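PDB 6JS9: hypothetical membrane protein from Corynebacterium glutamicum, which probably takes part in bacterial heme uptake, its N-terminal HtaA domain binding heme and handing it on within the uptake machinery. Local coordinates for residues Phe49-Asn54 and Val66-Ser71; Gln102-Leu107 and Asp128-Asp133. One frame throughout, in Å; residues are numbered along the deposited sequence.

Interaction 1. Residues Phe49-Asn54 and Val66-Ser71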
loop_
_atom_site.group_PDB
_atom_site.type_symbol
_atom_site.label_atom_id
_atom_site.label_comp_id
_atom_site.label_asym_id
_atom_site.label_seq_id
_atom_site.Cartn_x
_atom_site.Cartn_y
_atom_site.Cartn_z
ATOM N N PHE A 49 -1.251 9.308 -1.022
ATOM C CA PHE A 49 -2.572 9.080 -0.443
ATOM C C PHE A 49 -2.833 10.092 0.672
ATOM O O PHE A 49 -2.025 10.221 1.599
ATOM C CB PHE A 49 -2.679 7.657 0.112
ATOM C CG PHE A 49 -2.275 6.584 -0.883
ATOM C CD1 PHE A 49 -3.209 6.050 -1.775
ATOM C CD2 PHE A 49 -0.972 6.122 -0.930
ATOM C CE1 PHE A 49 -2.845 5.057 -2.699
ATOM C CE2 PHE A 49 -0.601 5.120 -1.860
ATOM C CZ PHE A 49 -1.543 4.597 -2.740
ATOM N N THR A 50 -4.000 10.814 0.591
ATOM C CA THR A 50 -4.340 11.822 1.588
ATOM C C THR A 50 -5.108 11.200 2.756
ATOM O O THR A 50 -5.849 10.233 2.565
ATOM C CB THR A 50 -5.184 12.927 0.958
ATOM O OG1 THR A 50 -6.427 12.376 0.507
ATOM C CG2 THR A 50 -4.449 13.549 -0.208
ATOM N N PRO A 51 -4.955 11.740 3.975
ATOM C CA PRO A 51 -5.703 11.199 5.124
ATOM C C PRO A 51 -7.198 11.452 4.987
ATOM O O PRO A 51 -7.631 12.526 4.563
ATOM C CB PRO A 51 -5.130 11.962 6.330
ATOM C CG PRO A 51 -3.978 12.775 5.805
ATOM C CD PRO A 51 -4.158 12.927 4.335
ATOM N N ARG A 52 -7.992 10.461 5.373
ATOM C CA ARG A 52 -9.443 10.570 5.259
ATOM C C ARG A 52 -10.036 11.348 6.435
ATOM O O ARG A 52 -9.662 11.131 7.589
ATOM C CB ARG A 52 -10.054 9.172 5.194
ATOM C CG ARG A 52 -11.240 9.053 4.283
ATOM C CD ARG A 52 -11.722 7.628 4.261
ATOM N NE ARG A 52 -11.327 6.916 3.051
ATOM C CZ ARG A 52 -11.325 5.590 2.957
ATOM N NH1 ARG A 52 -11.678 4.866 4.009
ATOM N NH2 ARG A 52 -10.966 4.988 1.827
ATOM N N THR A 53 -10.971 12.253 6.140
ATOM C CA THR A 53 -11.701 12.916 7.217
ATOM C C THR A 53 -12.342 11.863 8.106
ATOM O O THR A 53 -12.825 10.837 7.616
ATOM C CB THR A 53 -12.780 13.845 6.672
ATOM O OG1 THR A 53 -12.191 14.812 5.803
ATOM C CG2 THR A 53 -13.496 14.566 7.818
ATOM N N ASN A 54 -12.329 12.121 9.414
ATOM C CA ASN A 54 -12.649 11.174 10.480
ATOM C C ASN A 54 -11.799 9.914 10.431
ATOM O O ASN A 54 -12.121 8.941 11.112
ATOM C CB ASN A 54 -14.124 10.759 10.479
ATOM C CG ASN A 54 -15.048 11.866 10.899
ATOM O OD1 ASN A 54 -14.632 12.842 11.534
ATOM N ND2 ASN A 54 -16.328 11.717 10.558
ATOM N N VAL A 66 -4.306 5.737 10.909
ATOM C CA VAL A 66 -4.774 6.756 9.975
ATOM C C VAL A 66 -5.250 6.067 8.701
ATOM O O VAL A 66 -4.485 5.333 8.056
ATOM C CB VAL A 66 -3.691 7.798 9.671
ATOM C CG1 VAL A 66 -4.234 8.843 8.708
ATOM C CG2 VAL A 66 -3.222 8.452 10.953
ATOM N N GLU A 67 -6.513 6.295 8.345
ATOM C CA GLU A 67 -7.071 5.785 7.101
ATOM C C GLU A 67 -6.871 6.822 6.005
ATOM O O GLU A 67 -6.977 8.026 6.254
ATOM C CB GLU A 67 -8.557 5.477 7.268
ATOM C CG GLU A 67 -8.844 4.378 8.276
ATOM C CD GLU A 67 -10.326 4.102 8.413
ATOM O OE1 GLU A 67 -11.138 4.900 7.888
ATOM O OE2 GLU A 67 -10.677 3.081 9.038
ATOM N N PHE A 68 -6.595 6.350 4.791
ATOM C CA PHE A 68 -6.247 7.202 3.659
ATOM C C PHE A 68 -7.249 7.050 2.523
ATOM O O PHE A 68 -7.883 6.004 2.367
ATOM C CB PHE A 68 -4.839 6.864 3.133
ATOM C CG PHE A 68 -3.740 7.253 4.075
ATOM C CD1 PHE A 68 -3.333 6.388 5.081
ATOM C CD2 PHE A 68 -3.133 8.501 3.975
ATOM C CE1 PHE A 68 -2.335 6.749 5.979
ATOM C CE2 PHE A 68 -2.127 8.875 4.863
ATOM C CZ PHE A 68 -1.727 7.992 5.866
ATOM N N ASN A 69 -7.393 8.118 1.736
ATOM C CA ASN A 69 -8.099 8.050 0.467
ATOM C C ASN A 69 -7.181 7.502 -0.608
ATOM O O ASN A 69 -6.001 7.859 -0.670
ATOM C CB ASN A 69 -8.579 9.433 0.039
ATOM C CG ASN A 69 -9.696 9.938 0.908
ATOM O OD1 ASN A 69 -10.712 9.258 1.087
ATOM N ND2 ASN A 69 -9.516 11.128 1.470
ATOM N N GLY A 70 -7.723 6.652 -1.460
ATOM C CA GLY A 70 -7.044 6.268 -2.683
ATOM C C GLY A 70 -7.090 4.778 -2.944
ATOM O O GLY A 70 -7.316 3.962 -2.050
ATOM N N SER A 71 -6.863 4.416 -4.208
ATOM C CA SER A 71 -6.748 3.015 -4.606
ATOM C C SER A 71 -5.727 2.904 -5.729
ATOM O O SER A 71 -5.437 3.884 -6.420
ATOM C CB SER A 71 -8.093 2.439 -5.057
ATOM O OG SER A 71 -8.550 3.116 -6.218
#

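Interaction 2. Residues Gln102-Leu107 and Asp128-Asp133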
loop_
_atom_site.group_PDB
_atom_site.type_symbol
_atom_site.label_atom_id
_atom_site.label_comp_id
_atom_site.label_asym_id
_atom_site.label_seq_id
_atom_site.Cartn_x
_atom_site.Cartn_y
_atom_site.Cartn_z
ATOM N N GLN A 102 2.551 -0.419 10.531
ATOM C CA GLN A 102 2.102 -1.422 9.571
ATOM C C GLN A 102 1.291 -0.745 8.477
ATOM O O GLN A 102 0.520 0.181 8.746
ATOM C CB GLN A 102 1.258 -2.483 10.261
ATOM C CG GLN A 102 2.044 -3.263 11.267
ATOM C CD GLN A 102 1.217 -4.308 11.940
ATOM O OE1 GLN A 102 0.172 -4.004 12.524
ATOM N NE2 GLN A 102 1.670 -5.557 11.870
ATOM N N LEU A 103 1.473 -1.193 7.244
ATOM C CA LEU A 103 0.668 -0.732 6.122
ATOM C C LEU A 103 -0.389 -1.791 5.844
ATOM O O LEU A 103 -0.050 -2.923 5.489
ATOM C CB LEU A 103 1.531 -0.491 4.881
ATOM C CG LEU A 103 2.417 0.751 4.861
ATOM C CD1 LEU A 103 3.366 0.745 3.659
ATOM C CD2 LEU A 103 1.567 2.014 4.861
ATOM N N VAL A 104 -1.660 -1.431 6.017
ATOM C CA VAL A 104 -2.781 -2.360 5.894
ATOM C C VAL A 104 -3.611 -1.962 4.685
ATOM O O VAL A 104 -3.852 -0.772 4.456
ATOM C CB VAL A 104 -3.623 -2.352 7.178
ATOM C CG1 VAL A 104 -4.769 -3.352 7.082
ATOM C CG2 VAL A 104 -2.727 -2.672 8.356
ATOM N N VAL A 105 -4.031 -2.955 3.894
ATOM C CA VAL A 105 -4.795 -2.721 2.675
ATOM C C VAL A 105 -5.910 -3.750 2.562
ATOM O O VAL A 105 -5.883 -4.819 3.184
ATOM C CB VAL A 105 -3.928 -2.776 1.390
ATOM C CG1 VAL A 105 -2.789 -1.760 1.443
ATOM C CG2 VAL A 105 -3.410 -4.169 1.167
ATOM N N ASP A 106 -6.909 -3.402 1.760
ATOM C CA ASP A 106 -7.851 -4.368 1.228
ATOM C C ASP A 106 -7.388 -4.716 -0.179
ATOM O O ASP A 106 -6.971 -3.838 -0.941
ATOM C CB ASP A 106 -9.280 -3.810 1.188
ATOM C CG ASP A 106 -9.928 -3.691 2.570
ATOM O OD1 ASP A 106 -9.316 -4.074 3.593
ATOM O OD2 ASP A 106 -11.082 -3.211 2.629
ATOM N N LEU A 107 -7.442 -5.996 -0.516
ATOM C CA LEU A 107 -6.995 -6.473 -1.813
ATOM C C LEU A 107 -8.132 -7.207 -2.499
ATOM O O LEU A 107 -8.847 -7.995 -1.871
ATOM C CB LEU A 107 -5.785 -7.420 -1.688
ATOM C CG LEU A 107 -4.410 -6.795 -1.460
ATOM C CD1 LEU A 107 -3.374 -7.884 -1.456
ATOM C CD2 LEU A 107 -4.091 -5.776 -2.533
ATOM N N ASP A 128 -8.229 -6.280 5.036
ATOM C CA ASP A 128 -7.434 -5.988 6.237
ATOM C C ASP A 128 -6.143 -6.807 6.280
ATOM O O ASP A 128 -5.772 -7.377 7.309
ATOM C CB ASP A 128 -8.261 -6.220 7.504
ATOM C CG ASP A 128 -9.570 -5.465 7.490
ATOM O OD1 ASP A 128 -9.541 -4.214 7.357
ATOM O OD2 ASP A 128 -10.623 -6.139 7.593
ATOM N N ILE A 129 -5.457 -6.869 5.152
ATOM C CA ILE A 129 -4.209 -7.613 5.055
ATOM C C ILE A 129 -3.083 -6.691 5.474
ATOM O O ILE A 129 -2.959 -5.579 4.946
ATOM C CB ILE A 129 -3.982 -8.130 3.620
ATOM C CG1 ILE A 129 -5.133 -9.039 3.192
ATOM C CG2 ILE A 129 -2.657 -8.878 3.507
ATOM C CD1 ILE A 129 -5.304 -10.298 4.039
ATOM N N VAL A 130 -2.247 -7.140 6.406
ATOM C CA VAL A 130 -1.027 -6.389 6.696
ATOM C C VAL A 130 -0.039 -6.669 5.567
ATOM O O VAL A 130 0.545 -7.752 5.483
ATOM C CB VAL A 130 -0.425 -6.735 8.063
ATOM C CG1 VAL A 130 0.850 -5.945 8.260
ATOM C CG2 VAL A 130 -1.407 -6.410 9.191
ATOM N N LEU A 131 0.159 -5.681 4.701
ATOM C CA LEU A 131 0.990 -5.861 3.522
ATOM C C LEU A 131 2.476 -5.668 3.817
ATOM O O LEU A 131 3.320 -6.331 3.207
ATOM C CB LEU A 131 0.541 -4.877 2.439
ATOM C CG LEU A 131 1.247 -4.940 1.089
ATOM C CD1 LEU A 131 1.205 -6.349 0.517
ATOM C CD2 LEU A 131 0.625 -3.923 0.121
ATOM N N ALA A 132 2.817 -4.753 4.722
ATOM C CA ALA A 132 4.210 -4.412 4.981
ATOM C C ALA A 132 4.368 -3.921 6.412
ATOM O O ALA A 132 3.471 -3.279 6.967
ATOM C CB ALA A 132 4.728 -3.332 4.016
ATOM N N ASP A 133 5.526 -4.239 6.993
ATOM C CA ASP A 133 5.996 -3.643 8.237
ATOM C C ASP A 133 6.912 -2.472 7.908
ATOM O O ASP A 133 7.728 -2.549 6.982
ATOM C CB ASP A 133 6.761 -4.669 9.077
ATOM C CG ASP A 133 5.855 -5.703 9.734
ATOM O OD1 ASP A 133 4.883 -5.307 10.417
ATOM O OD2 ASP A 133 6.135 -6.914 9.583
#

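Interaction 1. Residues Phe49-Asn54 and Val66-Ser71
Strands 48-58 and 63-79 form a beta hairpin of the HtaA domain, and here they meet at an antiparallel non-hydrogen-bonded pair, Pro51 with Phe68, whose CA atoms are 4.3 Å apart and whose side chains diverge. Two straight backbone bonds bracket this pair: Arg52 N to Glu67 O at 2.8 Å and Asn69 N to Thr50 O at 2.7 Å, the latter nearly along the C=O axis. On the apolar side, Phe49 turns toward the partner strand with CG anti to its carbonyl carbon (chi1 -52°). Its ring meets Asn69 O and Gly70 CA with its edge, CD1 lying 3.9 Å from Gly70 CA; Gly70, having no CB, lets the ring edge come this close to its backbone. Phe49 CB packs against Phe68 CB, while Pro51 CB touches Val66 CG1; Leu180 of strand 177-183 covers Pro51, Val66 and Phe68. The polar side belongs to Arg52, which reaches across the partner strand and bends at chi3 (-103°). This lays one guanidinium face over Phe68 O, whereas NH1 makes a long salt bridge, 3.9 Å, to Glu67 OE1, the two planes being steeply inclined. Asn69 extends obliquely between Thr50 and Arg52: its ND2 gives a weak bond to Thr50 OG1, and its OD1 accepts Arg52 NE at 3.1 Å, lying in the guanidinium plane although the donor stands above the amide carbonyl plane.

Interaction 2. Residues Gln102-Leu107 and Asp128-Asp133
Antiparallel pairing of strands 100-110 and 129-136 carries a classic beta bulge, with Leu131 and Ala132 both facing Leu103, and ends at the corner of Asp128 in a G1 bulge, with Asp128 and Ile129 both facing Val105. Backbone hydrogen bonds carry the register. Leu103 N donates to Ala132 O at 2.9 Å, and Leu103 O takes a firm bond from Leu131 N at 2.9 Å plus a weak one from Ala132 N. Val105 and Ile129 exchange a reciprocal pair, Val105 N to Ile129 O at 3.0 Å and Ile129 N to Val105 O at 2.9 Å. Among apolar contacts, Val104 CG2 meets Val130 CG2 obliquely on one face; Val105, on the face of Leu103, meets the bulged Leu131 through CG2 and CD2, 4.2 Å apart. Trp15 and Phe163 also pack on Leu131, whose side chain lies about 8 Å from that of heme-binding Tyr167. Among polar side chains, Gln102 and Asp133 run side by side with nearly coplanar end groups. Asp128, Asp91 and Asp127 crowd Asp106 with negative charge, which may raise its pKa, Lys93 being a weak, distant counter-charge to Asp128. Working against this, Asp106 OD1 accepts Asp128 N at 2.9 Å, from above the carboxylate plane.

In the fold
Both contacts belong to the large antiparallel sheet of the N-terminal HtaA domain, and they follow in series along the chain, interaction 1 closing before interaction 2 opens. Their centres are 14 Å apart and their nearest atoms about 6 Å, so they do not touch. Strand 82-97 lies between them, pairing with strand 63-79 on one side and strand 100-110 on the other; Ile92 of this strand packs on Phe49 of interaction 1 and on Val105 of interaction 2. Interaction 1 is remote from the annotated heme-binding residues, whereas the side chain of Leu131 in interaction 2 lies about 10 Å from the bound heme. The shared sheet thus links the hairpin structurally to the part of the domain near the heme.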